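PDB 2FB6: conserved hypothetical protein from Bacteroides thetaiotaomicron, which is of unknown function but folds as a small alpha/beta domain built round a parallel five-stranded sheet. Local coordinates for residues Ser5-Lys19 against Trp39-Leu53. Numbering follows the deposited sequence.
Sequences SANDKLTILWTTDNK and WKHINIILWGASVKL
Ser50 packs against Trp14 twice over: its CB lies on one face of the indole, 3.6 Å from the centroid of the five-membered ring, while its OG donates to Trp14 O at 2.7 Å. The backbone alone places CB over the ring; a chi1 of 59°, with OG between the backbone N and the carbonyl carbon, then turns the hydroxyl to Trp14 O. Trp47 N reaches the same oxygen at 3.2 Å, from the opposite side of the carbonyl plane, so two donors grip Trp14 O just where the strands end. The indole, swung anti to its own backbone N (chi1 173°), also takes Ile44 CG2 at its edge, 3.6 Å from CE3, and its NE1 donates to Thr16 O. Upstream, strands 9-14 and 41-46 run parallel, 14° apart, tied by regular bonds from His41 N to Asp8 O through Trp14 N to Ile45 O. On the indole's side of the sheet, Leu10 CB sits squarely over the Trp39 five-membered ring, 3.8 Å from its centroid. The margins are looser and wetter. Asp8 and Lys40 run alongside each other without closing a salt bridge, and one water links Asp8 OD1 to Lys40 N; another joins Asp17 OD2 to Ala49 O. This is the strand pair of a beta-alpha-beta unit, with helix 19-36 as the crossover. That helix meets Trp14 through Val22 and Leu26, helix 58-70 adds Val60 and Ile64, and strands 113-116 and 73-77 flank the pair within the sheet.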
ATOM      1  N   SER A   5       0.098  20.759  -1.149  1.00 18.07           N
ATOM      2  CA  SER A   5       0.042  19.509  -1.908  1.00 19.05           C
ATOM      3  C   SER A   5      -1.333  18.867  -1.890  1.00 19.68           C
ATOM      4  O   SER A   5      -1.454  17.638  -1.981  1.00 19.28           O
ATOM      5  CB  SER A   5       1.087  18.524  -1.403  1.00 19.43           C
ATOM      6  OG  SER A   5       0.803  18.157  -0.081  1.00 20.67           O
ATOM      7  N   ALA A   6      -2.385  19.667  -1.747  0.50 20.17           N
ATOM      8  CA  ALA A   6      -3.719  19.124  -1.425  0.50 20.56           C
ATOM      9  C   ALA A   6      -4.337  18.193  -2.482  0.50 20.41           C
ATOM     10  O   ALA A   6      -5.208  17.375  -2.166  0.50 20.54           O
ATOM     11  CB  ALA A   6      -4.685  20.254  -1.066  0.50 20.85           C
ATOM     12  N   ASN A   7      -3.889  18.306  -3.728  0.50 20.01           N
ATOM     13  CA  ASN A   7      -4.423  17.441  -4.777  0.50 19.64           C
ATOM     14  C   ASN A   7      -3.356  16.553  -5.407  0.50 18.58           C
ATOM     15  O   ASN A   7      -3.510  16.090  -6.530  0.50 18.56           O
ATOM     16  CB  ASN A   7      -5.186  18.248  -5.845  0.50 20.24           C
ATOM     17  CG  ASN A   7      -6.272  17.422  -6.543  0.50 21.08           C
ATOM     18  OD1 ASN A   7      -6.482  16.253  -6.225  0.50 20.88           O
ATOM     19  ND2 ASN A   7      -6.968  18.038  -7.493  0.50 21.60           N
ATOM     20  N   ASP A   8      -2.293  16.298  -4.646  1.00 17.31           N
ATOM     21  CA  ASP A   8      -1.090  15.602  -5.113  1.00 15.91           C
ATOM     22  C   ASP A   8      -0.815  14.214  -4.530  1.00 14.23           C
ATOM     23  O   ASP A   8       0.200  13.609  -4.858  1.00 14.07           O
ATOM     24  CB  ASP A   8       0.139  16.490  -4.899  1.00 16.57           C
ATOM     25  CG  ASP A   8       0.188  17.656  -5.872  1.00 19.12           C
ATOM     26  OD1 ASP A   8      -0.090  17.462  -7.072  1.00 21.20           O
ATOM     27  OD2 ASP A   8       0.489  18.775  -5.415  1.00 22.07           O
ATOM     28  N   LYS A   9      -1.709  13.732  -3.669  1.00 12.95           N
ATOM     29  CA  LYS A   9      -1.547  12.420  -3.021  1.00 12.07           C
ATOM     30  C   LYS A   9      -2.692  11.477  -3.322  1.00 11.57           C
ATOM     31  O   LYS A   9      -3.872  11.844  -3.212  1.00 12.47           O
ATOM     32  CB  LYS A   9      -1.400  12.562  -1.489  1.00 12.44           C
ATOM     33  CG  LYS A   9      -1.135  11.232  -0.763  1.00 12.90           C
ATOM     34  CD  LYS A   9      -1.050  11.397   0.739  1.00 12.53           C
ATOM     35  CE  LYS A   9      -0.714  10.095   1.429  1.00 13.68           C
ATOM     36  NZ  LYS A   9      -0.898  10.234   2.906  1.00 12.90           N
ATOM     37  N   LEU A  10      -2.333  10.244  -3.662  1.00 11.30           N
ATOM     38  CA  LEU A  10      -3.321   9.162  -3.755  1.00 12.24           C
ATOM     39  C   LEU A  10      -3.024   8.110  -2.703  1.00 11.41           C
ATOM     40  O   LEU A  10      -1.877   7.717  -2.532  1.00 11.19           O
ATOM     41  CB  LEU A  10      -3.248   8.490  -5.132  1.00 12.20           C
ATOM     42  CG  LEU A  10      -4.191   7.295  -5.365  1.00 13.98           C
ATOM     43  CD1 LEU A  10      -5.659   7.712  -5.250  1.00 15.52           C
ATOM     44  CD2 LEU A  10      -3.871   6.636  -6.705  1.00 15.68           C
ATOM     45  N   THR A  11      -4.065   7.639  -2.020  1.00 11.58           N
ATOM     46  CA  THR A  11      -3.953   6.516  -1.093  1.00 11.59           C
ATOM     47  C   THR A  11      -4.737   5.335  -1.646  1.00 11.23           C
ATOM     48  O   THR A  11      -5.852   5.489  -2.159  1.00 12.79           O
ATOM     49  CB  THR A  11      -4.443   6.923   0.284  1.00 12.32           C
ATOM     50  OG1 THR A  11      -3.503   7.871   0.799  1.00 14.16           O
ATOM     51  CG2 THR A  11      -4.509   5.730   1.241  1.00 13.22           C
ATOM     52  N   ILE A  12      -4.128   4.154  -1.581  1.00 11.10           N
ATOM     53  CA  ILE A  12      -4.844   2.954  -1.951  1.00 11.71           C
ATOM     54  C   ILE A  12      -4.941   2.084  -0.711  1.00 11.25           C
ATOM     55  O   ILE A  12      -3.915   1.740  -0.130  1.00 11.93           O
ATOM     56  CB  ILE A  12      -4.123   2.184  -3.082  1.00 11.86           C
ATOM     57  CG1 ILE A  12      -4.046   3.056  -4.349  1.00 12.43           C
ATOM     58  CG2 ILE A  12      -4.852   0.849  -3.378  1.00 12.54           C
ATOM     59  CD1 ILE A  12      -3.110   2.520  -5.425  1.00 14.30           C
ATOM     60  N   LEU A  13      -6.168   1.752  -0.305  1.00 10.32           N
ATOM     61  CA  LEU A  13      -6.372   0.753   0.732  1.00 11.00           C
ATOM     62  C   LEU A  13      -6.465  -0.605   0.038  1.00 11.19           C
ATOM     63  O   LEU A  13      -7.459  -0.919  -0.624  1.00 11.99           O
ATOM     64  CB  LEU A  13      -7.645   1.065   1.510  1.00 11.04           C
ATOM     65  CG  LEU A  13      -8.069   0.080   2.607  1.00 11.37           C
ATOM     66  CD1 LEU A  13      -6.997  -0.096   3.685  1.00 12.97           C
ATOM     67  CD2 LEU A  13      -9.376   0.536   3.220  1.00 12.30           C
ATOM     68  N   TRP A  14      -5.400  -1.388   0.154  1.00 11.34           N
ATOM     69  CA  TRP A  14      -5.292  -2.653  -0.549  1.00 11.54           C
ATOM     70  C   TRP A  14      -5.706  -3.778   0.402  1.00 11.64           C
ATOM     71  O   TRP A  14      -4.958  -4.148   1.310  1.00 11.23           O
ATOM     72  CB  TRP A  14      -3.844  -2.807  -1.030  1.00 11.80           C
ATOM     73  CG  TRP A  14      -3.484  -4.119  -1.632  1.00 12.05           C
ATOM     74  CD1 TRP A  14      -4.319  -5.171  -1.912  1.00 11.91           C
ATOM     75  CD2 TRP A  14      -2.184  -4.511  -2.068  1.00 11.91           C
ATOM     76  NE1 TRP A  14      -3.593  -6.214  -2.460  1.00 11.30           N
ATOM     77  CE2 TRP A  14      -2.283  -5.829  -2.575  1.00 12.15           C
ATOM     78  CE3 TRP A  14      -0.936  -3.871  -2.086  1.00 13.67           C
ATOM     79  CZ2 TRP A  14      -1.179  -6.522  -3.080  1.00 12.72           C
ATOM     80  CZ3 TRP A  14       0.179  -4.573  -2.577  1.00 12.87           C
ATOM     81  CH2 TRP A  14       0.044  -5.883  -3.068  1.00 13.22           C
ATOM     82  N   THR A  15      -6.911  -4.305   0.191  1.00 12.44           N
ATOM     83  CA  THR A  15      -7.415  -5.423   0.998  1.00 12.94           C
ATOM     84  C   THR A  15      -7.463  -6.719   0.208  1.00 13.00           C
ATOM     85  O   THR A  15      -7.420  -7.800   0.793  1.00 13.51           O
ATOM     86  CB  THR A  15      -8.843  -5.167   1.562  1.00 13.38           C
ATOM     87  OG1 THR A  15      -9.802  -5.227   0.507  1.00 15.70           O
ATOM     88  CG2 THR A  15      -8.936  -3.813   2.285  1.00 14.24           C
ATOM     89  N   THR A  16      -7.578  -6.618  -1.112  1.00 12.80           N
ATOM     90  CA  THR A  16      -7.860  -7.808  -1.929  1.00 14.05           C
ATOM     91  C   THR A  16      -6.675  -8.762  -2.042  1.00 13.46           C
ATOM     92  O   THR A  16      -5.511  -8.332  -2.043  1.00 13.14           O
ATOM     93  CB  THR A  16      -8.348  -7.429  -3.347  1.00 14.89           C
ATOM     94  OG1 THR A  16      -8.781  -8.619  -4.015  1.00 17.33           O
ATOM     95  CG2 THR A  16      -7.253  -6.734  -4.173  1.00 16.42           C
ATOM     96  N   ASP A  17      -6.977 -10.055  -2.153  1.00 13.70           N
ATOM     97  CA  ASP A  17      -5.949 -11.015  -2.526  1.00 14.09           C
ATOM     98  C   ASP A  17      -6.182 -11.575  -3.930  1.00 14.16           C
ATOM     99  O   ASP A  17      -5.595 -12.592  -4.288  1.00 14.55           O
ATOM    100  CB  ASP A  17      -5.801 -12.136  -1.481  1.00 13.89           C
ATOM    101  CG  ASP A  17      -7.063 -12.961  -1.305  1.00 15.54           C
ATOM    102  OD1 ASP A  17      -8.052 -12.768  -2.048  1.00 17.00           O
ATOM    103  OD2 ASP A  17      -7.034 -13.851  -0.420  1.00 18.84           O
ATOM    104  N   ASN A  18      -6.995 -10.876  -4.726  1.00 14.26           N
ATOM    105  CA  ASN A  18      -7.200 -11.269  -6.116  1.00 15.17           C
ATOM    106  C   ASN A  18      -5.975 -10.873  -6.931  1.00 15.32           C
ATOM    107  O   ASN A  18      -5.727  -9.684  -7.149  1.00 14.47           O
ATOM    108  CB  ASN A  18      -8.446 -10.619  -6.702  1.00 15.69           C
ATOM    109  CG  ASN A  18      -8.740 -11.120  -8.091  1.00 17.63           C
ATOM    110  OD1 ASN A  18      -8.022 -10.818  -9.034  1.00 19.01           O
ATOM    111  ND2 ASN A  18      -9.780 -11.916  -8.217  1.00 19.33           N
ATOM    112  N   LYS A  19      -5.194 -11.854  -7.370  1.00 15.83           N
ATOM    113  CA  LYS A  19      -3.952 -11.559  -8.096  1.00 16.54           C
ATOM    114  C   LYS A  19      -4.184 -10.808  -9.407  1.00 15.57           C
ATOM    115  O   LYS A  19      -3.412  -9.916  -9.745  1.00 15.52           O
ATOM    116  CB  LYS A  19      -3.120 -12.831  -8.309  1.00 16.73           C
ATOM    117  CG  LYS A  19      -2.551 -13.353  -6.993  1.00 18.62           C
ATOM    118  CD  LYS A  19      -1.724 -14.627  -7.158  1.00 19.72           C
ATOM    119  CE  LYS A  19      -0.413 -14.360  -7.880  1.00 24.94           C
ATOM    120  NZ  LYS A  19       0.444 -15.593  -7.965  1.00 28.30           N
ATOM    121  N   TRP A  39       0.682  11.280  -9.971  1.00 12.39           N
ATOM    122  CA  TRP A  39       0.529  11.555  -8.556  1.00 12.30           C
ATOM    123  C   TRP A  39       1.910  11.775  -7.977  1.00 12.41           C
ATOM    124  O   TRP A  39       2.788  10.934  -8.169  1.00 13.85           O
ATOM    125  CB  TRP A  39      -0.131  10.382  -7.833  1.00 12.10           C
ATOM    126  CG  TRP A  39      -1.550  10.205  -8.219  1.00 11.59           C
ATOM    127  CD1 TRP A  39      -2.073   9.260  -9.064  1.00 11.74           C
ATOM    128  CD2 TRP A  39      -2.647  11.010  -7.784  1.00 10.29           C
ATOM    129  NE1 TRP A  39      -3.429   9.436  -9.176  1.00 12.29           N
ATOM    130  CE2 TRP A  39      -3.809  10.503  -8.400  1.00 11.86           C
ATOM    131  CE3 TRP A  39      -2.760  12.123  -6.927  1.00 11.80           C
ATOM    132  CZ2 TRP A  39      -5.066  11.067  -8.201  1.00 12.56           C
ATOM    133  CZ3 TRP A  39      -4.012  12.669  -6.717  1.00 12.39           C
ATOM    134  CH2 TRP A  39      -5.154  12.138  -7.349  1.00 12.37           C
ATOM    135  N   LYS A  40       2.120  12.889  -7.271  1.00 12.44           N
ATOM    136  CA  LYS A  40       3.432  13.136  -6.673  1.00 12.81           C
ATOM    137  C   LYS A  40       3.693  12.197  -5.496  1.00 13.11           C
ATOM    138  O   LYS A  40       4.835  11.819  -5.239  1.00 13.90           O
ATOM    139  CB  LYS A  40       3.575  14.599  -6.259  1.00 12.85           C
ATOM    140  CG  LYS A  40       3.541  15.539  -7.443  1.00 14.48           C
ATOM    141  CD  LYS A  40       3.747  16.995  -7.006  1.00 17.13           C
ATOM    142  CE  LYS A  40       3.572  17.951  -8.186  1.00 21.15           C
ATOM    143  NZ  LYS A  40       4.575  17.663  -9.236  1.00 23.75           N
ATOM    144  N   HIS A  41       2.624  11.815  -4.801  1.00 13.24           N
ATOM    145  CA  HIS A  41       2.731  10.952  -3.612  1.00 12.69           C
ATOM    146  C   HIS A  41       1.725   9.844  -3.739  1.00 12.45           C
ATOM    147  O   HIS A  41       0.578  10.114  -4.044  1.00 12.49           O
ATOM    148  CB  HIS A  41       2.433  11.765  -2.340  1.00 14.31           C
ATOM    149  CG  HIS A  41       3.287  12.986  -2.221  1.00 16.55           C
ATOM    150  ND1 HIS A  41       2.838  14.244  -2.557  1.00 19.64           N
ATOM    151  CD2 HIS A  41       4.582  13.132  -1.861  1.00 20.02           C
ATOM    152  CE1 HIS A  41       3.817  15.119  -2.393  1.00 19.79           C
ATOM    153  NE2 HIS A  41       4.884  14.469  -1.970  1.00 21.43           N
ATOM    154  N   ILE A  42       2.163   8.608  -3.485  1.00 11.33           N
ATOM    155  CA  ILE A  42       1.242   7.473  -3.463  1.00 12.21           C
ATOM    156  C   ILE A  42       1.570   6.630  -2.248  1.00 11.57           C
ATOM    157  O   ILE A  42       2.723   6.227  -2.044  1.00 12.07           O
ATOM    158  CB  ILE A  42       1.343   6.583  -4.719  1.00 12.17           C
ATOM    159  CG1 ILE A  42       1.116   7.410  -6.008  1.00 12.98           C
ATOM    160  CG2 ILE A  42       0.362   5.403  -4.604  1.00 13.16           C
ATOM    161  CD1 ILE A  42       1.194   6.610  -7.277  1.00 14.27           C
ATOM    162  N   ASN A  43       0.557   6.430  -1.415  1.00 10.91           N
ATOM    163  CA  ASN A  43       0.671   5.590  -0.232  0.50 11.07           C
ATOM    164  C   ASN A  43      -0.253   4.385  -0.364  1.00 11.24           C
ATOM    165  O   ASN A  43      -1.429   4.546  -0.698  1.00 11.97           O
ATOM    166  CB  ASN A  43       0.270   6.386   1.016  0.50 11.46           C
ATOM    167  CG  ASN A  43       0.364   5.561   2.291  0.50 11.40           C
ATOM    168  OD1 ASN A  43      -0.622   5.404   3.023  0.50 13.08           O
ATOM    169  ND2 ASN A  43       1.549   5.036   2.567  0.50 11.33           N
ATOM    170  N   ILE A  44       0.276   3.197  -0.081  1.00 10.78           N
ATOM    171  CA  ILE A  44      -0.522   1.978  -0.159  1.00 11.54           C
ATOM    172  C   ILE A  44      -0.602   1.372   1.229  1.00 10.48           C
ATOM    173  O   ILE A  44       0.418   1.221   1.891  1.00 10.47           O
ATOM    174  CB  ILE A  44       0.080   0.957  -1.164  1.00 11.33           C
ATOM    175  CG1 ILE A  44       0.144   1.581  -2.584  1.00 13.15           C
ATOM    176  CG2 ILE A  44      -0.759  -0.354  -1.138  1.00 13.63           C
ATOM    177  CD1 ILE A  44       0.750   0.706  -3.631  1.00 14.57           C
ATOM    178  N   ILE A  45      -1.822   1.059   1.658  1.00 10.20           N
ATOM    179  CA  ILE A  45      -2.066   0.449   2.968  1.00 10.26           C
ATOM    180  C   ILE A  45      -2.423  -1.022   2.746  1.00 11.00           C
ATOM    181  O   ILE A  45      -3.409  -1.328   2.088  1.00 11.61           O
ATOM    182  CB  ILE A  45      -3.241   1.130   3.702  1.00 10.79           C
ATOM    183  CG1 ILE A  45      -3.026   2.648   3.825  1.00 10.96           C
ATOM    184  CG2 ILE A  45      -3.450   0.460   5.065  1.00 11.51           C
ATOM    185  CD1 ILE A  45      -4.317   3.376   4.179  1.00 13.56           C
ATOM    186  N   LEU A  46      -1.604  -1.912   3.294  1.00 10.85           N
ATOM    187  CA  LEU A  46      -1.869  -3.348   3.245  0.50 11.54           C
ATOM    188  C   LEU A  46      -2.656  -3.757   4.476  1.00 11.54           C
ATOM    189  O   LEU A  46      -2.148  -3.692   5.592  1.00 12.00           O
ATOM    190  CB  LEU A  46      -0.557  -4.125   3.218  0.50 11.84           C
ATOM    191  CG  LEU A  46       0.188  -4.148   1.895  0.50 11.60           C
ATOM    192  CD1 LEU A  46       1.544  -4.787   2.066  0.50 11.33           C
ATOM    193  CD2 LEU A  46      -0.628  -4.928   0.889  0.50 13.26           C
ATOM    194  N   TRP A  47      -3.900  -4.194   4.290  1.00 12.21           N
ATOM    195  CA  TRP A  47      -4.743  -4.482   5.446  1.00 12.73           C
ATOM    196  C   TRP A  47      -5.836  -5.435   5.002  1.00 13.58           C
ATOM    197  O   TRP A  47      -6.648  -5.076   4.156  1.00 14.55           O
ATOM    198  CB  TRP A  47      -5.359  -3.165   5.941  1.00 13.07           C
ATOM    199  CG  TRP A  47      -5.997  -3.216   7.299  1.00 13.05           C
ATOM    200  CD1 TRP A  47      -6.394  -4.322   7.993  1.00 13.70           C
ATOM    201  CD2 TRP A  47      -6.346  -2.090   8.099  1.00 12.73           C
ATOM    202  NE1 TRP A  47      -6.965  -3.950   9.189  1.00 13.67           N
ATOM    203  CE2 TRP A  47      -6.933  -2.583   9.281  1.00 13.00           C
ATOM    204  CE3 TRP A  47      -6.193  -0.703   7.945  1.00 12.62           C
ATOM    205  CZ2 TRP A  47      -7.397  -1.736  10.298  1.00 12.83           C
ATOM    206  CZ3 TRP A  47      -6.646   0.136   8.966  1.00 12.78           C
ATOM    207  CH2 TRP A  47      -7.228  -0.381  10.115  1.00 13.59           C
ATOM    208  N   GLY A  48      -5.871  -6.629   5.596  1.00 13.33           N
ATOM    209  CA  GLY A  48      -6.860  -7.652   5.211  1.00 13.92           C
ATOM    210  C   GLY A  48      -6.212  -8.830   4.514  1.00 13.48           C
ATOM    211  O   GLY A  48      -5.066  -9.155   4.801  1.00 13.72           O
ATOM    212  N   ALA A  49      -6.943  -9.460   3.590  1.00 13.06           N
ATOM    213  CA  ALA A  49      -6.474 -10.678   2.905  1.00 12.79           C
ATOM    214  C   ALA A  49      -5.140 -10.440   2.174  1.00 12.40           C
ATOM    215  O   ALA A  49      -4.288 -11.326   2.078  1.00 13.68           O
ATOM    216  CB  ALA A  49      -7.558 -11.178   1.947  1.00 12.49           C
ATOM    217  N   SER A  50      -4.955  -9.212   1.709  1.00 12.59           N
ATOM    218  CA  SER A  50      -3.719  -8.818   1.040  1.00 11.88           C
ATOM    219  C   SER A  50      -2.434  -9.049   1.834  1.00 12.67           C
ATOM    220  O   SER A  50      -1.381  -9.294   1.247  1.00 12.93           O
ATOM    221  CB  SER A  50      -3.798  -7.345   0.676  1.00 12.51           C
ATOM    222  OG  SER A  50      -3.983  -6.579   1.854  1.00 12.27           O
ATOM    223  N   VAL A  51      -2.516  -8.950   3.160  1.00 13.07           N
ATOM    224  CA  VAL A  51      -1.329  -9.099   3.986  1.00 13.21           C
ATOM    225  C   VAL A  51      -0.776 -10.524   3.871  1.00 13.87           C
ATOM    226  O   VAL A  51       0.434 -10.720   3.728  1.00 14.43           O
ATOM    227  CB  VAL A  51      -1.619  -8.727   5.458  1.00 13.22           C
ATOM    228  CG1 VAL A  51      -0.438  -9.106   6.354  1.00 14.47           C
ATOM    229  CG2 VAL A  51      -1.870  -7.230   5.582  1.00 13.48           C
ATOM    230  N   LYS A  52      -1.682 -11.498   3.874  1.00 14.36           N
ATOM    231  CA  LYS A  52      -1.304 -12.905   3.682  0.60 14.97           C
ATOM    232  C   LYS A  52      -0.748 -13.122   2.280  1.00 14.96           C
ATOM    233  O   LYS A  52       0.238 -13.838   2.106  1.00 15.72           O
ATOM    234  CB  LYS A  52      -2.491 -13.842   3.921  0.60 15.78           C
ATOM    235  CG  LYS A  52      -2.823 -14.054   5.377  0.60 16.67           C
ATOM    236  CD  LYS A  52      -3.868 -15.150   5.539  0.60 19.37           C
ATOM    237  CE  LYS A  52      -4.430 -15.162   6.947  0.60 20.83           C
ATOM    238  NZ  LYS A  52      -5.574 -16.115   7.078  0.60 21.48           N
ATOM    239  N   LEU A  53      -1.365 -12.496   1.277  1.00 14.31           N
ATOM    240  CA  LEU A  53      -0.880 -12.630  -0.094  1.00 13.78           C
ATOM    241  C   LEU A  53       0.563 -12.131  -0.243  1.00 13.68           C
ATOM    242  O   LEU A  53       1.422 -12.808  -0.812  1.00 13.90           O
ATOM    243  CB  LEU A  53      -1.803 -11.905  -1.078  1.00 13.71           C
ATOM    244  CG  LEU A  53      -1.318 -11.906  -2.527  1.00 13.64           C
ATOM    245  CD1 LEU A  53      -1.376 -13.332  -3.102  1.00 14.37           C
ATOM    246  CD2 LEU A  53      -2.147 -10.911  -3.338  1.00 14.70           C
TER
HETATM  247  O   HOH W   1       0.177  14.959  -8.276  1.00 16.26           O
HETATM  248  O   HOH W   2      -4.889 -13.990   1.191  1.00 20.85           O